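Local structure of FAD-binding PCMH-type domain-containing protein (Gibberella zeae, 6YJO) at residues M275-P281 against W380-L386; L465-V471 against P498-R502. The protein binds FAD, which is covalently attached, and probably acts as an oxygen-dependent oxidoreductase of oligosaccharides. All coordinates share one frame; numbering follows the deposited sequence.

Contact 1. Residues M275-P281 against W380-L386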
# COMPACT_ATOMS: atom_id res chain seq x y z
N MET A 275 -0.14 -1.39 16.44
CA MET A 275 1.08 -2.13 16.74
C MET A 275 1.56 -2.91 15.53
O MET A 275 0.76 -3.34 14.69
CB MET A 275 0.86 -3.10 17.91
CG MET A 275 2.05 -3.23 18.83
SD MET A 275 1.64 -4.09 20.36
CE MET A 275 1.71 -5.79 19.80
N GLN A 276 2.88 -3.08 15.45
CA GLN A 276 3.53 -4.04 14.57
C GLN A 276 4.77 -4.56 15.30
O GLN A 276 5.18 -4.01 16.32
CB GLN A 276 3.89 -3.41 13.22
CG GLN A 276 5.23 -2.68 13.18
CD GLN A 276 5.51 -2.00 11.85
OE1 GLN A 276 6.49 -1.27 11.72
NE2 GLN A 276 4.66 -2.23 10.85
N ILE A 277 5.35 -5.64 14.78
CA ILE A 277 6.62 -6.16 15.28
C ILE A 277 7.60 -6.30 14.13
O ILE A 277 7.37 -7.11 13.22
CB ILE A 277 6.47 -7.50 16.03
CG1 ILE A 277 7.85 -7.97 16.51
CG2 ILE A 277 5.81 -8.55 15.15
CD1 ILE A 277 7.82 -9.19 17.39
N TYR A 278 8.68 -5.53 14.17
CA TYR A 278 9.82 -5.75 13.29
C TYR A 278 10.61 -6.96 13.77
O TYR A 278 11.00 -7.03 14.94
CB TYR A 278 10.70 -4.50 13.28
CG TYR A 278 12.10 -4.71 12.74
CD1 TYR A 278 13.10 -5.27 13.54
CD2 TYR A 278 12.45 -4.31 11.46
CE1 TYR A 278 14.38 -5.46 13.06
CE2 TYR A 278 13.73 -4.49 10.97
CZ TYR A 278 14.69 -5.07 11.78
OH TYR A 278 15.97 -5.25 11.30
N MET A 279 10.84 -7.92 12.88
CA MET A 279 11.75 -9.03 13.15
C MET A 279 12.87 -8.98 12.13
O MET A 279 12.62 -9.03 10.92
CB MET A 279 11.03 -10.37 13.08
CG MET A 279 9.74 -10.43 13.88
SD MET A 279 9.03 -12.09 13.93
CE MET A 279 10.33 -13.01 14.75
N GLY A 280 14.10 -8.90 12.62
CA GLY A 280 15.27 -8.89 11.77
C GLY A 280 16.24 -10.00 12.13
O GLY A 280 15.98 -10.82 13.02
N PRO A 281 17.38 -10.04 11.44
CA PRO A 281 18.32 -11.15 11.65
C PRO A 281 18.98 -11.16 13.02
O PRO A 281 19.50 -12.21 13.42
CB PRO A 281 19.36 -10.95 10.54
CG PRO A 281 19.27 -9.48 10.21
CD PRO A 281 17.82 -9.13 10.37
N TRP A 380 17.50 -9.09 5.23
CA TRP A 380 16.05 -9.13 5.21
C TRP A 380 15.51 -8.54 6.51
O TRP A 380 16.25 -8.28 7.46
CB TRP A 380 15.53 -10.56 5.03
CG TRP A 380 16.08 -11.53 6.05
CD1 TRP A 380 17.15 -12.35 5.90
CD2 TRP A 380 15.59 -11.75 7.38
NE1 TRP A 380 17.36 -13.08 7.04
CE2 TRP A 380 16.42 -12.73 7.97
CE3 TRP A 380 14.53 -11.23 8.13
CZ2 TRP A 380 16.22 -13.20 9.27
CZ3 TRP A 380 14.34 -11.69 9.42
CH2 TRP A 380 15.18 -12.66 9.98
N TYR A 381 14.19 -8.32 6.54
CA TYR A 381 13.47 -8.00 7.76
C TYR A 381 12.00 -8.33 7.52
O TYR A 381 11.56 -8.54 6.39
CB TYR A 381 13.66 -6.54 8.17
CG TYR A 381 13.04 -5.53 7.24
CD1 TYR A 381 11.69 -5.20 7.33
CD2 TYR A 381 13.80 -4.89 6.27
CE1 TYR A 381 11.11 -4.28 6.48
CE2 TYR A 381 13.23 -3.96 5.42
CZ TYR A 381 11.89 -3.66 5.52
OH TYR A 381 11.34 -2.73 4.67
N ILE A 382 11.23 -8.36 8.61
CA ILE A 382 9.83 -8.76 8.56
C ILE A 382 9.00 -7.82 9.43
O ILE A 382 9.40 -7.47 10.54
CB ILE A 382 9.65 -10.22 9.03
CG1 ILE A 382 10.39 -11.17 8.08
CG2 ILE A 382 8.17 -10.58 9.13
CD1 ILE A 382 10.41 -12.62 8.51
N LEU A 383 7.84 -7.40 8.91
CA LEU A 383 6.92 -6.53 9.62
C LEU A 383 5.57 -7.23 9.71
O LEU A 383 4.96 -7.56 8.68
CB LEU A 383 6.77 -5.18 8.91
CG LEU A 383 8.03 -4.33 8.77
CD1 LEU A 383 7.72 -2.99 8.12
CD2 LEU A 383 8.69 -4.13 10.12
N ILE A 384 5.10 -7.46 10.94
CA ILE A 384 3.83 -8.12 11.20
C ILE A 384 2.94 -7.10 11.90
O ILE A 384 3.06 -6.88 13.11
CB ILE A 384 3.98 -9.38 12.04
CG1 ILE A 384 5.24 -10.15 11.64
CG2 ILE A 384 2.76 -10.27 11.89
CD1 ILE A 384 5.39 -11.48 12.33
N ASP A 385 2.04 -6.47 11.15
CA ASP A 385 1.09 -5.53 11.73
C ASP A 385 -0.07 -6.28 12.36
O ASP A 385 -0.51 -7.32 11.86
CB ASP A 385 0.56 -4.58 10.66
CG ASP A 385 1.62 -3.64 10.14
OD1 ASP A 385 1.99 -2.69 10.86
OD2 ASP A 385 2.08 -3.84 8.99
N LEU A 386 -0.56 -5.76 13.48
CA LEU A 386 -1.84 -6.20 14.02
C LEU A 386 -2.94 -5.51 13.23
O LEU A 386 -3.14 -4.29 13.35
CB LEU A 386 -1.93 -5.91 15.52
CG LEU A 386 -0.80 -6.53 16.36
CD1 LEU A 386 -1.15 -6.49 17.84
CD2 LEU A 386 -0.48 -7.96 15.92

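Contact 2. Residues L465-V471 against P498-R502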
# COMPACT_ATOMS: atom_id res chain seq x y z
N LEU A 465 4.97 -13.53 -8.60
CA LEU A 465 3.76 -14.33 -8.65
C LEU A 465 3.14 -14.34 -10.04
O LEU A 465 3.15 -13.33 -10.75
CB LEU A 465 2.74 -13.81 -7.64
CG LEU A 465 3.03 -14.17 -6.19
CD1 LEU A 465 1.95 -13.60 -5.28
CD2 LEU A 465 3.12 -15.68 -6.01
N SER A 466 2.60 -15.49 -10.43
CA SER A 466 1.81 -15.58 -11.65
C SER A 466 0.53 -14.77 -11.48
O SER A 466 -0.03 -14.68 -10.38
CB SER A 466 1.48 -17.03 -11.97
OG SER A 466 0.62 -17.60 -10.99
N ASN A 467 0.08 -14.16 -12.58
CA ASN A 467 -1.18 -13.41 -12.54
C ASN A 467 -2.28 -14.21 -11.85
O ASN A 467 -3.00 -13.68 -11.00
CB ASN A 467 -1.59 -13.03 -13.97
CG ASN A 467 -2.89 -12.25 -14.01
OD1 ASN A 467 -3.98 -12.83 -14.05
ND2 ASN A 467 -2.78 -10.92 -14.02
N GLU A 468 -2.42 -15.50 -12.19
CA GLU A 468 -3.46 -16.30 -11.56
C GLU A 468 -3.28 -16.35 -10.05
O GLU A 468 -4.26 -16.19 -9.30
CB GLU A 468 -3.50 -17.72 -12.15
CG GLU A 468 -2.18 -18.30 -12.67
CD GLU A 468 -2.04 -19.80 -12.40
OE1 GLU A 468 -0.90 -20.29 -12.21
OE2 GLU A 468 -3.08 -20.50 -12.35
N GLU A 469 -2.05 -16.56 -9.57
CA GLU A 469 -1.83 -16.64 -8.13
C GLU A 469 -1.96 -15.28 -7.47
O GLU A 469 -2.56 -15.16 -6.39
CB GLU A 469 -0.45 -17.24 -7.85
CG GLU A 469 -0.10 -17.36 -6.37
CD GLU A 469 -0.91 -18.44 -5.66
OE1 GLU A 469 -1.78 -19.06 -6.31
OE2 GLU A 469 -0.67 -18.67 -4.46
N ALA A 470 -1.41 -14.24 -8.09
CA ALA A 470 -1.42 -12.92 -7.48
C ALA A 470 -2.85 -12.42 -7.28
O ALA A 470 -3.22 -12.00 -6.18
CB ALA A 470 -0.62 -11.94 -8.32
N VAL A 471 -3.66 -12.46 -8.34
CA VAL A 471 -5.01 -11.94 -8.23
C VAL A 471 -5.86 -12.82 -7.33
O VAL A 471 -6.80 -12.34 -6.68
CB VAL A 471 -5.65 -11.77 -9.63
CG1 VAL A 471 -4.83 -10.79 -10.47
CG2 VAL A 471 -5.80 -13.11 -10.35
N PRO A 498 1.43 -6.56 -15.01
CA PRO A 498 1.63 -8.01 -14.85
C PRO A 498 0.60 -8.70 -13.96
O PRO A 498 0.15 -9.80 -14.30
CB PRO A 498 3.04 -8.09 -14.25
CG PRO A 498 3.73 -6.91 -14.84
CD PRO A 498 2.69 -5.82 -14.92
N GLN A 499 0.22 -8.10 -12.84
CA GLN A 499 -0.73 -8.71 -11.91
C GLN A 499 -2.08 -8.00 -11.93
O GLN A 499 -2.80 -7.98 -10.93
CB GLN A 499 -0.14 -8.73 -10.50
CG GLN A 499 0.97 -9.76 -10.37
CD GLN A 499 1.83 -9.59 -9.13
OE1 GLN A 499 1.45 -8.90 -8.18
NE2 GLN A 499 3.00 -10.22 -9.14
N GLY A 500 -2.44 -7.44 -13.08
CA GLY A 500 -3.69 -6.72 -13.19
C GLY A 500 -4.87 -7.64 -13.41
O GLY A 500 -4.73 -8.82 -13.74
N ILE A 501 -6.07 -7.10 -13.19
CA ILE A 501 -7.28 -7.85 -13.45
C ILE A 501 -7.41 -8.09 -14.95
O ILE A 501 -7.38 -7.14 -15.76
CB ILE A 501 -8.51 -7.12 -12.90
CG1 ILE A 501 -8.35 -6.83 -11.40
CG2 ILE A 501 -9.78 -7.92 -13.18
CD1 ILE A 501 -8.03 -8.05 -10.56
N ARG A 502 -7.56 -9.35 -15.34
CA ARG A 502 -7.72 -9.73 -16.74
C ARG A 502 -9.20 -9.77 -17.10
O ARG A 502 -9.99 -10.36 -16.34
CB ARG A 502 -7.09 -11.09 -17.00
CG ARG A 502 -5.61 -11.16 -16.66
CD ARG A 502 -4.77 -10.41 -17.69
NE ARG A 502 -3.34 -10.60 -17.49
CZ ARG A 502 -2.47 -9.64 -17.17
NH1 ARG A 502 -2.86 -8.38 -17.02
NH2 ARG A 502 -1.19 -9.95 -17.01

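Contact 1. Residues M275-P281 against W380-L386
Two central strands of the seven-stranded antiparallel sheet in this berberine bridge enzyme-like flavoprotein pair here, Q276 facing D385 and M279 facing I382. In VAO-type flavoenzymes such a sheet belongs to the substrate domain that covers the flavin; consistent with this, one face looks toward the flavin: the side chain of D385 touches Y176, an FAD-binding residue, and comes to about 7 Å from the bound FAD. I277 with I384 and M279 with I382 are the hydrogen-bonded pairs; M279 N reaches I382 O at 2.8 Å, in the carbonyl plane and nearly straight (168°), whereas I277 N meets I384 O from well above the plane of the I384 carbonyl.

On the flavin side, Q276 and D385 run alongside each other from a non-hydrogen-bonded pair. CG of Q276 sits between its own backbone N and carbonyl carbon (chi1 85°), and the chain beyond is extended, which brings NE2 to D385 OD1 at 2.7 Å. The bond is bent, and NE2 comes from above the carboxylate plane. Q287 on the next strand donates to Q276 OE1, so both ends of the amide are held and its flip is fixed. Further along this face, L383 CD2 packs at the edge of the Y278 ring, and Y278 CE2 lies 3.5 Å from Y381 CB; the two tyrosine rings are nearly parallel but slid so far apart that they barely overlap.

The other face is apolar and packs on helices 252-268 and 357-371. I277 CG2 lies against I384 CB, and M279 SD reaches I384 CD1 at 4.0 Å. At the far end W380 NE1 bonds to N370, while P281 CD stands over the six-membered ring of W380, 4.3 Å from its centroid and only 3° off the normal.

Contact 2. Residues L465-V471 against P498-R502
N467, in the first turn of helix 467-475, clasps the loop 498-502 with one amide nitrogen. With CG anti to the backbone N (chi1 -180°), its ND2 reaches across to G500 O at 2.9 Å, in the carbonyl plane on a lone pair, and to P498 O at 3.1 Å. Both acceptors lie close to the amide plane of N467, so the two bonds fix the rotation of the amide and show which end is nitrogen.

The tight side is built on Q499, whose CG lies 3.4 Å from A470 CB. Its amide is anchored beyond the contact, OE1 by Y474 and NE2 by the D462 carbonyl. V471 CG1 closes on Q499 O and, more loosely, on I501 CD1.

The outer side is more open: N467 and R502 are partly exposed there, N467 ND2 standing 3.3 Å above the centre of the R502 guanidinium with the two planes 13° apart, and R502 NH1 hydrogen-bonds to N497 O. S466 N-caps the helix, OG accepting from E469 N.

The contact thus pins the C-terminal loop to the start of helix 467-475, while V471 and I501 both pack against helix 479-489.

In the fold
Contact 1 is complete in the chain before contact 2 begins, and the two do not touch: their centres are 26 Å apart, their nearest atoms about 16 Å. Contact 1 joins strands 273-280 and 380-386 within the seven-stranded antiparallel sheet, whereas contact 2 ties the start of helix 467-475 to the C-terminal loop in the berberine-like region. What they have in common is closeness to the flavin cofactor. A strand pair and a helix start tied to a C-terminal loop, formed by separate parts of the chain, both lie near the flavin site, contact 1 through D385 beside Y176, contact 2 with P498 about 8 Å, side chain to side chain, from the FAD-binding S103.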